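Local coordinates for beta-N-acetylhexosaminidase (Streptomyces plicatus, PDB 5FCZ), which probably hydrolyses terminal, non-reducing N-acetylhexosamine residues of N-acetyl-beta-D-hexosaminides as a family 20 glycoside hydrolase, here with a thioacetamido glycal bound in its active site, at residues Asp25-Ala30 with Arg185-Lys190; Trp201-Asp206 with Gly303-Leu308; Val364-Leu369 with Gly430-Ala435; Ile391-Asp396 with Glu444-Thr449. All coordinates share one frame; numbering follows the deposited sequence.

Interaction 1: residues Asp25-Ala30 with Arg185-Lys190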
# COMPACT_ATOMS: atom_id res chain seq x y z
N ASP A 25 22.59 1.63 9.33
CA ASP A 25 22.23 1.21 7.98
C ASP A 25 21.17 0.12 7.98
O ASP A 25 20.61 -0.18 6.91
CB ASP A 25 23.48 0.70 7.23
CG ASP A 25 23.89 -0.67 7.68
OD1 ASP A 25 24.45 -0.78 8.79
OD2 ASP A 25 23.63 -1.65 6.95
N ARG A 26 20.88 -0.49 9.13
CA ARG A 26 19.98 -1.65 9.20
C ARG A 26 18.53 -1.18 9.26
O ARG A 26 17.86 -1.22 10.29
CB ARG A 26 20.33 -2.49 10.41
CG ARG A 26 19.40 -3.68 10.62
CD ARG A 26 20.08 -4.74 11.47
NE ARG A 26 21.32 -5.13 10.79
CZ ARG A 26 22.39 -5.63 11.40
NH1 ARG A 26 22.37 -5.83 12.72
NH2 ARG A 26 23.47 -5.93 10.67
N VAL A 27 18.05 -0.73 8.10
CA VAL A 27 16.74 -0.11 7.96
C VAL A 27 16.12 -0.63 6.66
O VAL A 27 16.82 -0.76 5.64
CB VAL A 27 16.88 1.43 7.95
CG1 VAL A 27 15.58 2.12 7.56
CG2 VAL A 27 17.31 1.89 9.31
N ILE A 28 14.83 -0.95 6.72
CA ILE A 28 14.02 -1.26 5.53
C ILE A 28 12.97 -0.17 5.34
O ILE A 28 12.16 0.04 6.23
CB ILE A 28 13.35 -2.65 5.62
CG1 ILE A 28 14.40 -3.73 5.91
CG2 ILE A 28 12.67 -3.00 4.31
CD1 ILE A 28 13.85 -5.11 6.13
N PRO A 29 12.95 0.51 4.18
CA PRO A 29 13.87 0.40 3.04
C PRO A 29 15.28 0.84 3.37
O PRO A 29 15.50 1.63 4.30
CB PRO A 29 13.26 1.32 1.98
CG PRO A 29 11.78 1.33 2.32
CD PRO A 29 11.76 1.31 3.84
N ALA A 30 16.23 0.30 2.63
CA ALA A 30 17.61 0.75 2.77
C ALA A 30 17.66 2.23 2.45
O ALA A 30 17.18 2.65 1.38
CB ALA A 30 18.54 -0.04 1.83
N ARG A 185 4.77 1.60 8.19
CA ARG A 185 6.09 1.26 8.69
C ARG A 185 7.17 1.35 7.63
O ARG A 185 8.33 1.61 7.96
CB ARG A 185 6.07 -0.17 9.25
CG ARG A 185 5.32 -0.35 10.53
CD ARG A 185 5.38 -1.80 11.00
NE ARG A 185 4.75 -2.00 12.31
CZ ARG A 185 5.42 -2.07 13.46
NH1 ARG A 185 6.73 -1.96 13.49
NH2 ARG A 185 4.77 -2.24 14.57
N TYR A 186 6.81 1.12 6.36
CA TYR A 186 7.82 0.90 5.32
C TYR A 186 7.80 1.94 4.22
O TYR A 186 8.43 1.72 3.17
CB TYR A 186 7.67 -0.52 4.74
CG TYR A 186 7.72 -1.52 5.85
CD1 TYR A 186 8.89 -1.68 6.62
CD2 TYR A 186 6.61 -2.29 6.18
CE1 TYR A 186 8.92 -2.58 7.66
CE2 TYR A 186 6.64 -3.19 7.22
CZ TYR A 186 7.80 -3.32 7.96
OH TYR A 186 7.84 -4.18 9.02
N LYS A 187 7.11 3.08 4.44
CA LYS A 187 7.18 4.28 3.60
C LYS A 187 6.38 4.14 2.31
O LYS A 187 6.63 4.86 1.34
CB LYS A 187 8.62 4.67 3.28
CG LYS A 187 9.46 4.87 4.55
CD LYS A 187 10.80 5.48 4.26
CE LYS A 187 11.63 5.74 5.54
NZ LYS A 187 12.24 4.49 6.13
N TYR A 188 5.43 3.22 2.27
CA TYR A 188 4.42 3.26 1.25
C TYR A 188 3.73 4.62 1.31
O TYR A 188 3.59 5.20 2.38
CB TYR A 188 3.38 2.14 1.50
CG TYR A 188 3.86 0.73 1.17
CD1 TYR A 188 3.82 0.26 -0.14
CD2 TYR A 188 4.31 -0.13 2.16
CE1 TYR A 188 4.25 -1.02 -0.45
CE2 TYR A 188 4.73 -1.43 1.85
CZ TYR A 188 4.69 -1.87 0.53
OH TYR A 188 5.08 -3.15 0.14
N ASN A 189 3.30 5.13 0.16
CA ASN A 189 2.60 6.40 0.14
C ASN A 189 1.24 6.34 -0.54
O ASN A 189 0.53 7.36 -0.58
CB ASN A 189 3.48 7.50 -0.51
CG ASN A 189 3.80 7.25 -1.95
OD1 ASN A 189 3.42 6.24 -2.51
ND2 ASN A 189 4.49 8.19 -2.56
N LYS A 190 0.80 5.17 -1.00
CA LYS A 190 -0.52 5.04 -1.59
C LYS A 190 -1.16 3.76 -1.10
O LYS A 190 -0.47 2.75 -0.91
CB LYS A 190 -0.45 5.08 -3.11
CG LYS A 190 0.27 6.32 -3.58
CD LYS A 190 0.29 6.50 -5.06
CE LYS A 190 0.69 7.92 -5.41
NZ LYS A 190 2.05 8.28 -4.88
O HOH W 1 10.77 2.45 6.86
O HOH W 2 14.36 4.20 4.23
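Pro-29 presses the edge of its ring against the backbone of Tyr-186, and this is the dense part of the contact: CD of Pro-29 lies 3.4 Å from the carbonyl O of Tyr-186. The peptide bond before Pro-29 is cis, a geometry proline tolerates far better than other residues. The carbonyl O of Ile-28 meets the edge of the Tyr-186 ring in its plane, 3.7 Å from CD1, while CB of Arg-185 covers one face of that ring. No direct hydrogen bond joins the segments, and the looser side is filled by two waters. One gives hydrogen bonds to Ile-28 O and Arg-185 O and accepts one from NZ of Lys-187 at 2.6 Å; the other links the same NZ to Pro-29 O. A long lysine suits this place, since its chain, bent only at the last torsion (chi4 75°), brings the ammonium to both waters and to Thr-125 OG1. Tyr-186 OH bonds to Trp-496 NE1. The loop before strand 33-36 thus meets the loop that joins helix 173-184 to strand 190-194, with helix 116-129 beside Val-27 and Lys-187 and helices 465-474 and 482-490 packed against Ile-28.

Interaction 2: residues Trp201-Asp206 with Gly303-Leu308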
# COMPACT_ATOMS: atom_id res chain seq x y z
N TRP A 201 -19.87 -5.33 -2.98
CA TRP A 201 -19.84 -3.90 -3.28
C TRP A 201 -19.77 -3.21 -1.93
O TRP A 201 -20.67 -3.37 -1.10
CB TRP A 201 -21.10 -3.46 -4.05
CG TRP A 201 -21.01 -2.03 -4.43
CD1 TRP A 201 -21.23 -0.96 -3.61
CD2 TRP A 201 -20.62 -1.50 -5.69
NE1 TRP A 201 -20.99 0.20 -4.29
CE2 TRP A 201 -20.61 -0.10 -5.57
CE3 TRP A 201 -20.25 -2.08 -6.91
CZ2 TRP A 201 -20.28 0.75 -6.63
CZ3 TRP A 201 -19.92 -1.25 -7.96
CH2 TRP A 201 -19.93 0.17 -7.81
N ARG A 202 -18.69 -2.46 -1.69
CA ARG A 202 -18.34 -2.05 -0.34
C ARG A 202 -18.38 -0.55 -0.08
O ARG A 202 -17.88 -0.12 0.96
CB ARG A 202 -16.93 -2.55 0.01
CG ARG A 202 -16.71 -4.04 -0.25
CD ARG A 202 -17.68 -4.92 0.51
NE ARG A 202 -17.30 -6.34 0.49
CZ ARG A 202 -18.16 -7.35 0.66
NH1 ARG A 202 -19.44 -7.12 0.87
NH2 ARG A 202 -17.75 -8.60 0.62
N ILE A 203 -18.96 0.26 -0.96
CA ILE A 203 -19.02 1.69 -0.73
C ILE A 203 -20.44 2.17 -1.02
O ILE A 203 -21.02 1.85 -2.06
CB ILE A 203 -17.96 2.45 -1.57
CG1 ILE A 203 -18.00 3.96 -1.31
CG2 ILE A 203 -18.11 2.19 -3.06
CD1 ILE A 203 -17.71 4.36 0.15
N ALA A 204 -21.01 2.92 -0.09
CA ALA A 204 -22.38 3.40 -0.27
C ALA A 204 -22.42 4.45 -1.38
O ALA A 204 -21.64 5.40 -1.38
CB ALA A 204 -22.89 3.98 1.05
N ILE A 205 -23.32 4.25 -2.32
CA ILE A 205 -23.53 5.20 -3.42
C ILE A 205 -24.96 5.68 -3.28
O ILE A 205 -25.89 4.88 -3.34
CB ILE A 205 -23.29 4.56 -4.80
CG1 ILE A 205 -21.91 3.88 -4.89
CG2 ILE A 205 -23.42 5.64 -5.88
CD1 ILE A 205 -20.71 4.90 -4.86
N ASP A 206 -25.12 6.99 -3.07
CA ASP A 206 -26.46 7.52 -2.78
C ASP A 206 -27.38 7.38 -3.98
O ASP A 206 -28.54 6.97 -3.83
CB ASP A 206 -26.36 8.97 -2.31
CG ASP A 206 -25.67 9.11 -0.92
OD1 ASP A 206 -25.60 8.12 -0.14
OD2 ASP A 206 -25.20 10.23 -0.61
N GLY A 303 -18.71 9.76 -10.11
CA GLY A 303 -18.97 11.07 -9.52
C GLY A 303 -18.96 11.02 -8.01
O GLY A 303 -18.23 11.77 -7.35
N GLU A 304 -19.76 10.12 -7.43
CA GLU A 304 -19.82 10.04 -5.97
C GLU A 304 -18.48 9.63 -5.38
O GLU A 304 -18.05 10.16 -4.35
CB GLU A 304 -20.92 9.07 -5.56
CG GLU A 304 -22.34 9.59 -5.90
CD GLU A 304 -23.42 9.03 -5.01
OE1 GLU A 304 -23.12 8.56 -3.89
OE2 GLU A 304 -24.59 9.05 -5.44
N LEU A 305 -17.77 8.73 -6.05
CA LEU A 305 -16.50 8.28 -5.50
C LEU A 305 -15.44 9.37 -5.62
O LEU A 305 -14.64 9.57 -4.71
CB LEU A 305 -16.07 7.00 -6.21
CG LEU A 305 -14.83 6.36 -5.63
CD1 LEU A 305 -15.08 5.79 -4.21
CD2 LEU A 305 -14.42 5.30 -6.59
N ALA A 306 -15.43 10.08 -6.75
CA ALA A 306 -14.55 11.23 -6.89
C ALA A 306 -14.74 12.21 -5.73
O ALA A 306 -13.77 12.71 -5.15
CB ALA A 306 -14.85 11.91 -8.23
N ALA A 307 -15.99 12.50 -5.38
CA ALA A 307 -16.26 13.45 -4.31
C ALA A 307 -15.65 13.00 -2.98
O ALA A 307 -15.15 13.82 -2.22
CB ALA A 307 -17.78 13.64 -4.19
N LEU A 308 -15.69 11.69 -2.70
CA LEU A 308 -15.09 11.10 -1.50
C LEU A 308 -13.59 10.98 -1.59
O LEU A 308 -12.95 10.61 -0.61
CB LEU A 308 -15.64 9.70 -1.28
CG LEU A 308 -17.15 9.56 -1.01
CD1 LEU A 308 -17.54 8.11 -1.01
CD2 LEU A 308 -17.49 10.19 0.31
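Glu-304 reaches from its helix to the backbone of Ile-205 and Asp-206, and its carboxylate takes a hydrogen bond across the contact. From CB the chain leaves with CG anti to the carbonyl carbon (chi1 -68°) and then runs extended. CG passes CG2 of Ile-205 at 4.1 Å, and CD comes closer to the same methyl, 3.5 Å away. At the tip, OE1 accepts the N-H of Asp-206 at 2.7 Å with an N-H...O angle of 156°; the donor arrives on the syn side, slightly out of the carboxylate plane. OE1 also makes a salt bridge to Lys-230, and OE2 accepts from Ser-207 OG. These partners probably offset the nearness of a like charge, as OD2 of Asp-206 lies 4.2 Å from OE1 of Glu-304. A glutamine in its place would probably weaken the grip on the loop, since the salt bridge from this position to Lys-230 would be lost.

Deeper in, the contact is apolar. CD1 of Ile-203 and CD1 of Leu-308 meet tip to tip at 3.9 Å, and CD1 of Leu-305 approaches CG1 of Ile-203 from the preceding turn of the helix. Branched aliphatic residues suit this inner part, where the side chains are buried and meet only through carbon. The loop that follows strand 190-194 is thereby laid against the C-terminal end of helix 292-308, with helix 230-242 touching Ile-203 and Leu-308 through Tyr-233, and helix 210-213 meeting Ile-205 through Leu-211.

Interaction 3: residues Val364-Leu369 with Gly430-Ala435. With TNX (1,5-anhydro-2-deoxy-2-(ethanethioylamino)-D-arabino-hex-1-enitol), chain B.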
# COMPACT_ATOMS: atom_id res chain seq x y z
N VAL A 364 -1.20 2.42 -15.84
CA VAL A 364 -1.70 1.05 -15.84
C VAL A 364 -0.85 0.22 -14.91
O VAL A 364 0.35 0.44 -14.75
CB VAL A 364 -1.73 0.40 -17.25
CG1 VAL A 364 -2.71 1.12 -18.12
CG2 VAL A 364 -0.34 0.37 -17.88
N GLN A 365 -1.50 -0.76 -14.31
CA GLN A 365 -0.91 -1.60 -13.30
C GLN A 365 -0.69 -2.96 -13.93
O GLN A 365 -1.64 -3.65 -14.29
CB GLN A 365 -1.83 -1.69 -12.09
CG GLN A 365 -1.22 -2.50 -11.03
CD GLN A 365 -1.89 -2.29 -9.71
OE1 GLN A 365 -2.86 -1.52 -9.59
NE2 GLN A 365 -1.37 -2.99 -8.69
N TYR A 366 0.57 -3.34 -14.08
CA TYR A 366 0.93 -4.58 -14.74
C TYR A 366 0.94 -5.70 -13.71
O TYR A 366 1.68 -5.64 -12.74
CB TYR A 366 2.29 -4.45 -15.39
CG TYR A 366 2.79 -5.75 -15.99
CD1 TYR A 366 2.39 -6.16 -17.26
CD2 TYR A 366 3.66 -6.57 -15.28
CE1 TYR A 366 2.86 -7.35 -17.80
CE2 TYR A 366 4.12 -7.75 -15.80
CZ TYR A 366 3.74 -8.13 -17.07
OH TYR A 366 4.21 -9.32 -17.59
N TRP A 367 0.13 -6.74 -13.96
CA TRP A 367 0.04 -7.87 -13.04
C TRP A 367 0.38 -9.18 -13.73
O TRP A 367 0.01 -10.25 -13.24
CB TRP A 367 -1.35 -7.94 -12.40
CG TRP A 367 -2.51 -8.08 -13.33
CD1 TRP A 367 -3.03 -7.11 -14.10
CD2 TRP A 367 -3.31 -9.25 -13.55
NE1 TRP A 367 -4.11 -7.60 -14.82
CE2 TRP A 367 -4.29 -8.92 -14.49
CE3 TRP A 367 -3.28 -10.56 -13.06
CZ2 TRP A 367 -5.23 -9.83 -14.95
CZ3 TRP A 367 -4.20 -11.46 -13.51
CH2 TRP A 367 -5.17 -11.09 -14.44
N GLY A 368 1.11 -9.11 -14.83
CA GLY A 368 1.62 -10.30 -15.47
C GLY A 368 2.74 -10.93 -14.66
O GLY A 368 3.11 -10.49 -13.57
N LEU A 369 3.28 -12.02 -15.22
CA LEU A 369 4.28 -12.85 -14.59
C LEU A 369 5.32 -13.23 -15.63
O LEU A 369 5.24 -12.80 -16.79
CB LEU A 369 3.71 -14.14 -14.02
CG LEU A 369 2.26 -14.49 -13.78
CD1 LEU A 369 1.39 -14.32 -14.96
CD2 LEU A 369 2.26 -15.97 -13.37
N GLY A 430 14.47 -2.43 -15.28
CA GLY A 430 14.45 -3.25 -16.48
C GLY A 430 13.55 -4.48 -16.46
O GLY A 430 13.80 -5.44 -17.19
N TYR A 431 12.48 -4.49 -15.68
CA TYR A 431 11.76 -5.74 -15.52
C TYR A 431 10.92 -6.05 -16.76
O TYR A 431 10.73 -7.21 -17.10
CB TYR A 431 10.92 -5.72 -14.25
CG TYR A 431 10.02 -6.92 -14.09
CD1 TYR A 431 10.44 -8.07 -13.43
CD2 TYR A 431 8.74 -6.89 -14.60
CE1 TYR A 431 9.59 -9.18 -13.31
CE2 TYR A 431 7.90 -7.95 -14.50
CZ TYR A 431 8.30 -9.09 -13.86
OH TYR A 431 7.38 -10.13 -13.83
N LEU A 432 10.43 -5.04 -17.44
CA LEU A 432 9.54 -5.30 -18.55
C LEU A 432 10.29 -5.13 -19.85
O LEU A 432 10.85 -4.05 -20.08
CB LEU A 432 8.35 -4.37 -18.50
CG LEU A 432 7.12 -4.87 -19.21
CD1 LEU A 432 6.59 -6.07 -18.47
CD2 LEU A 432 6.10 -3.77 -19.22
N PRO A 433 10.34 -6.14 -20.71
CA PRO A 433 11.12 -6.00 -21.94
C PRO A 433 10.61 -4.86 -22.79
O PRO A 433 9.43 -4.80 -23.14
CB PRO A 433 10.91 -7.35 -22.64
CG PRO A 433 10.58 -8.28 -21.56
CD PRO A 433 9.79 -7.49 -20.55
N GLY A 434 11.53 -3.95 -23.13
CA GLY A 434 11.23 -2.90 -24.07
C GLY A 434 10.62 -1.67 -23.45
O GLY A 434 10.46 -0.66 -24.16
N ALA A 435 10.29 -1.73 -22.17
CA ALA A 435 9.65 -0.62 -21.49
C ALA A 435 10.70 0.40 -21.11
O ALA A 435 11.69 0.04 -20.46
CB ALA A 435 8.92 -1.10 -20.24
C1 TNX B . -6.73 -12.29 -10.39
S7 TNX B . -5.04 -10.09 -10.10
C2 TNX B . -7.45 -11.20 -10.19
C3 TNX B . -8.20 -11.03 -8.86
C4 TNX B . -7.78 -12.21 -7.96
C5 TNX B . -6.26 -12.45 -8.08
C6 TNX B . -5.88 -13.70 -7.31
C7 TNX B . -6.27 -9.38 -10.96
C8 TNX B . -6.15 -7.96 -11.49
N2 TNX B . -7.38 -10.10 -11.10
O3 TNX B . -9.58 -10.94 -9.09
O4 TNX B . -8.12 -11.91 -6.65
O5 TNX B . -5.83 -12.66 -9.44
O6 TNX B . -4.52 -13.65 -6.97
O HOH W 3 6.36 -10.07 -16.18
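The ring of Tyr-366 is covered on both faces: CD1 of Leu-432 sits over one, offset toward the rim, and the backbone N of Gly-368 lies over the centre of the other. The leucine methyl makes a CH-pi contact, 4.0 Å from the ring centroid and 17° off the ring normal. Glycine fits the other face well, since a CB at position 368 would run into the hydroxyl of Tyr-366. The Tyr-431 side chain crosses that of Tyr-366 at about a right angle, and the edge of its ring presents CE2 to CE2 of Tyr-366 at 4.0 Å. Tyr-366 reaches the 430-435 loop because its CG is anti to the backbone N (chi1 175°), which sends the ring that way. Both phenols finish at one water, 2.7 Å from OH of Tyr-366 and 2.6 Å from OH of Tyr-431; the same water gives a weak hydrogen bond to Leu-369 O. Tyrosine suits both places, its ring packing against carbon while its hydroxyl takes the water.

The next residue along the strand end looks the other way, into the active site. Trp-367 lays one face of its indole under the thioacetamido group of the ligand, with methyl C8 over the middle of the ring and sulfur S7 at 3.5 Å from CE3. NE1 of Trp-367 bonds to Gln-352. An aromatic wall beside the 2-acetamido group, at the C-terminal end of a barrel strand, is characteristic of family 20 hexosaminidases, whose catalysis is assisted by the substrate's own acetamido group.

Interaction 4: residues Ile391-Asp396 with Glu444-Thr449. With TNX (1,5-anhydro-2-deoxy-2-(ethanethioylamino)-D-arabino-hex-1-enitol), chain B.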
# COMPACT_ATOMS: atom_id res chain seq x y z
N ILE A 391 2.63 1.06 -13.31
CA ILE A 391 2.75 0.52 -11.96
C ILE A 391 3.03 -0.96 -12.09
O ILE A 391 2.22 -1.69 -12.66
CB ILE A 391 1.48 0.76 -11.14
CG1 ILE A 391 1.15 2.24 -11.09
CG2 ILE A 391 1.68 0.22 -9.74
CD1 ILE A 391 -0.28 2.50 -10.62
N LEU A 392 4.12 -1.42 -11.49
CA LEU A 392 4.52 -2.81 -11.57
C LEU A 392 4.07 -3.57 -10.33
O LEU A 392 4.46 -3.24 -9.20
CB LEU A 392 6.03 -2.92 -11.74
CG LEU A 392 6.63 -2.31 -13.00
CD1 LEU A 392 8.12 -2.66 -13.08
CD2 LEU A 392 5.88 -2.79 -14.25
N SER A 393 3.30 -4.63 -10.53
CA SER A 393 2.92 -5.53 -9.44
C SER A 393 2.82 -6.95 -9.98
O SER A 393 1.75 -7.57 -9.93
CB SER A 393 1.62 -5.06 -8.77
OG SER A 393 0.52 -5.06 -9.64
N PRO A 394 3.93 -7.51 -10.46
CA PRO A 394 3.87 -8.85 -11.05
C PRO A 394 3.35 -9.89 -10.06
O PRO A 394 3.70 -9.88 -8.87
CB PRO A 394 5.32 -9.15 -11.46
CG PRO A 394 6.09 -7.87 -11.35
CD PRO A 394 5.31 -6.98 -10.40
N ALA A 395 2.51 -10.79 -10.57
CA ALA A 395 1.78 -11.72 -9.72
C ALA A 395 2.68 -12.79 -9.15
O ALA A 395 2.34 -13.41 -8.13
CB ALA A 395 0.61 -12.35 -10.49
N ASP A 396 3.83 -13.02 -9.78
CA ASP A 396 4.84 -13.91 -9.23
C ASP A 396 5.96 -13.13 -8.55
O ASP A 396 7.06 -13.66 -8.37
CB ASP A 396 5.37 -14.83 -10.34
CG ASP A 396 5.98 -14.06 -11.50
OD1 ASP A 396 5.93 -12.81 -11.48
OD2 ASP A 396 6.50 -14.70 -12.43
N GLU A 444 3.57 -1.88 -6.65
CA GLU A 444 2.48 -2.11 -5.72
C GLU A 444 2.55 -3.55 -5.24
O GLU A 444 2.92 -4.44 -6.01
CB GLU A 444 1.11 -1.84 -6.36
CG GLU A 444 -0.08 -2.09 -5.41
CD GLU A 444 -1.40 -1.46 -5.90
OE1 GLU A 444 -1.47 -0.22 -6.05
OE2 GLU A 444 -2.37 -2.23 -6.16
N ALA A 445 2.20 -3.78 -3.97
CA ALA A 445 2.03 -5.11 -3.38
C ALA A 445 0.55 -5.33 -3.10
O ALA A 445 0.03 -4.78 -2.11
CB ALA A 445 2.83 -5.25 -2.08
N PRO A 446 -0.17 -6.09 -3.90
CA PRO A 446 -1.59 -6.32 -3.62
C PRO A 446 -1.80 -7.53 -2.74
O PRO A 446 -1.08 -8.53 -2.82
CB PRO A 446 -2.20 -6.57 -5.01
CG PRO A 446 -1.11 -6.27 -6.00
CD PRO A 446 0.18 -6.56 -5.25
N LEU A 447 -2.84 -7.44 -1.92
CA LEU A 447 -3.22 -8.53 -1.04
C LEU A 447 -4.68 -8.88 -1.31
O LEU A 447 -5.58 -8.23 -0.76
CB LEU A 447 -2.98 -8.16 0.40
CG LEU A 447 -3.42 -9.18 1.44
CD1 LEU A 447 -2.83 -10.53 1.09
CD2 LEU A 447 -2.96 -8.66 2.82
N TRP A 448 -4.91 -9.90 -2.14
CA TRP A 448 -6.27 -10.35 -2.46
C TRP A 448 -6.78 -11.26 -1.35
O TRP A 448 -6.01 -11.93 -0.67
CB TRP A 448 -6.30 -11.08 -3.81
CG TRP A 448 -5.77 -10.24 -4.92
CD1 TRP A 448 -4.50 -10.24 -5.39
CD2 TRP A 448 -6.48 -9.27 -5.67
NE1 TRP A 448 -4.36 -9.32 -6.39
CE2 TRP A 448 -5.57 -8.71 -6.60
CE3 TRP A 448 -7.81 -8.80 -5.66
CZ2 TRP A 448 -5.94 -7.72 -7.52
CZ3 TRP A 448 -8.18 -7.83 -6.57
CH2 TRP A 448 -7.26 -7.31 -7.50
N THR A 449 -8.11 -11.26 -1.15
CA THR A 449 -8.64 -11.95 0.03
C THR A 449 -9.63 -13.09 -0.29
O THR A 449 -10.48 -13.42 0.54
CB THR A 449 -9.24 -10.91 0.99
OG1 THR A 449 -10.26 -10.14 0.35
CG2 THR A 449 -8.16 -9.98 1.45
C1 TNX B . -6.73 -12.29 -10.39
S7 TNX B . -5.04 -10.09 -10.10
C2 TNX B . -7.45 -11.20 -10.19
C3 TNX B . -8.20 -11.03 -8.86
C4 TNX B . -7.78 -12.21 -7.96
C5 TNX B . -6.26 -12.45 -8.08
C6 TNX B . -5.88 -13.70 -7.31
C7 TNX B . -6.27 -9.38 -10.96
C8 TNX B . -6.15 -7.96 -11.49
N2 TNX B . -7.38 -10.10 -11.10
O3 TNX B . -9.58 -10.94 -9.09
O4 TNX B . -8.12 -11.91 -6.65
O5 TNX B . -5.83 -12.66 -9.44
O6 TNX B . -4.52 -13.65 -6.97
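Ile-391 begins the contact by setting CG2 against CB of Glu-444 at 4.0 Å, an aliphatic meeting between neighbouring strands that suits a beta-branched residue. Leu-392 turns its side chain away and contributes backbone: its carbonyl O accepts the N-H of Glu-444 at 3.0 Å, the donor standing above the carbonyl plane. Ser-393 points back toward the second strand, and its CB lies 3.1 Å from the carbonyl O of Glu-444 and 4.1 Å from CG of Pro-446. Its OG is bonded by Gln-365 NE2. A small side chain fits here, where the backbone of Glu-444 is so near. From Pro-394 the chain leaves the partner strand, and Asp-396 forms a salt bridge with Arg-422.

On the second strand the extended chain of Glu-444 carries OE2 to His-192 and Gln-365, so its carboxylate is held by residues of other strands. Just past the strand's end, Trp-448 lies with one indole face against the sugar ring of the ligand: O4 stands 3.3 Å from CD2, toward the rim, and S7 is 3.6 Å from CZ2. With the indole cut back to an alanine, the sugar ring would probably lose its flat wall and a gap would open beside it. Strands 389-392 and 440-447 are parallel neighbours in the barrel sheet; strand 363-366 lies beyond the first, and strand 159-165 flanks the second, touching Glu-444 and Trp-448 through Met-163.

Overall arrangement
Interactions 3 and 4 belong together: their centres are 12 Å apart, strands 363-366 and 389-392 pair between Tyr-366 N and Ile-391 O (2.7 Å), and Tyr-431 OH packs on Pro-394. Both reach the ligand, Trp-367 from one and Trp-448 from the other, while Asp-319, Asp-401, Trp-414, Arg-168 and Glu-450 bond to it. Interaction 1 joins the N-terminal domain to the barrel; although its centre is 18 Å from that of interaction 4, Tyr-188 OH touches CB of Ala-445. Interaction 2 lies across the chain's centre from interaction 1, their centres 32 Å apart, and comes no nearer than about 8 Å, between nearest atoms, to interaction 4.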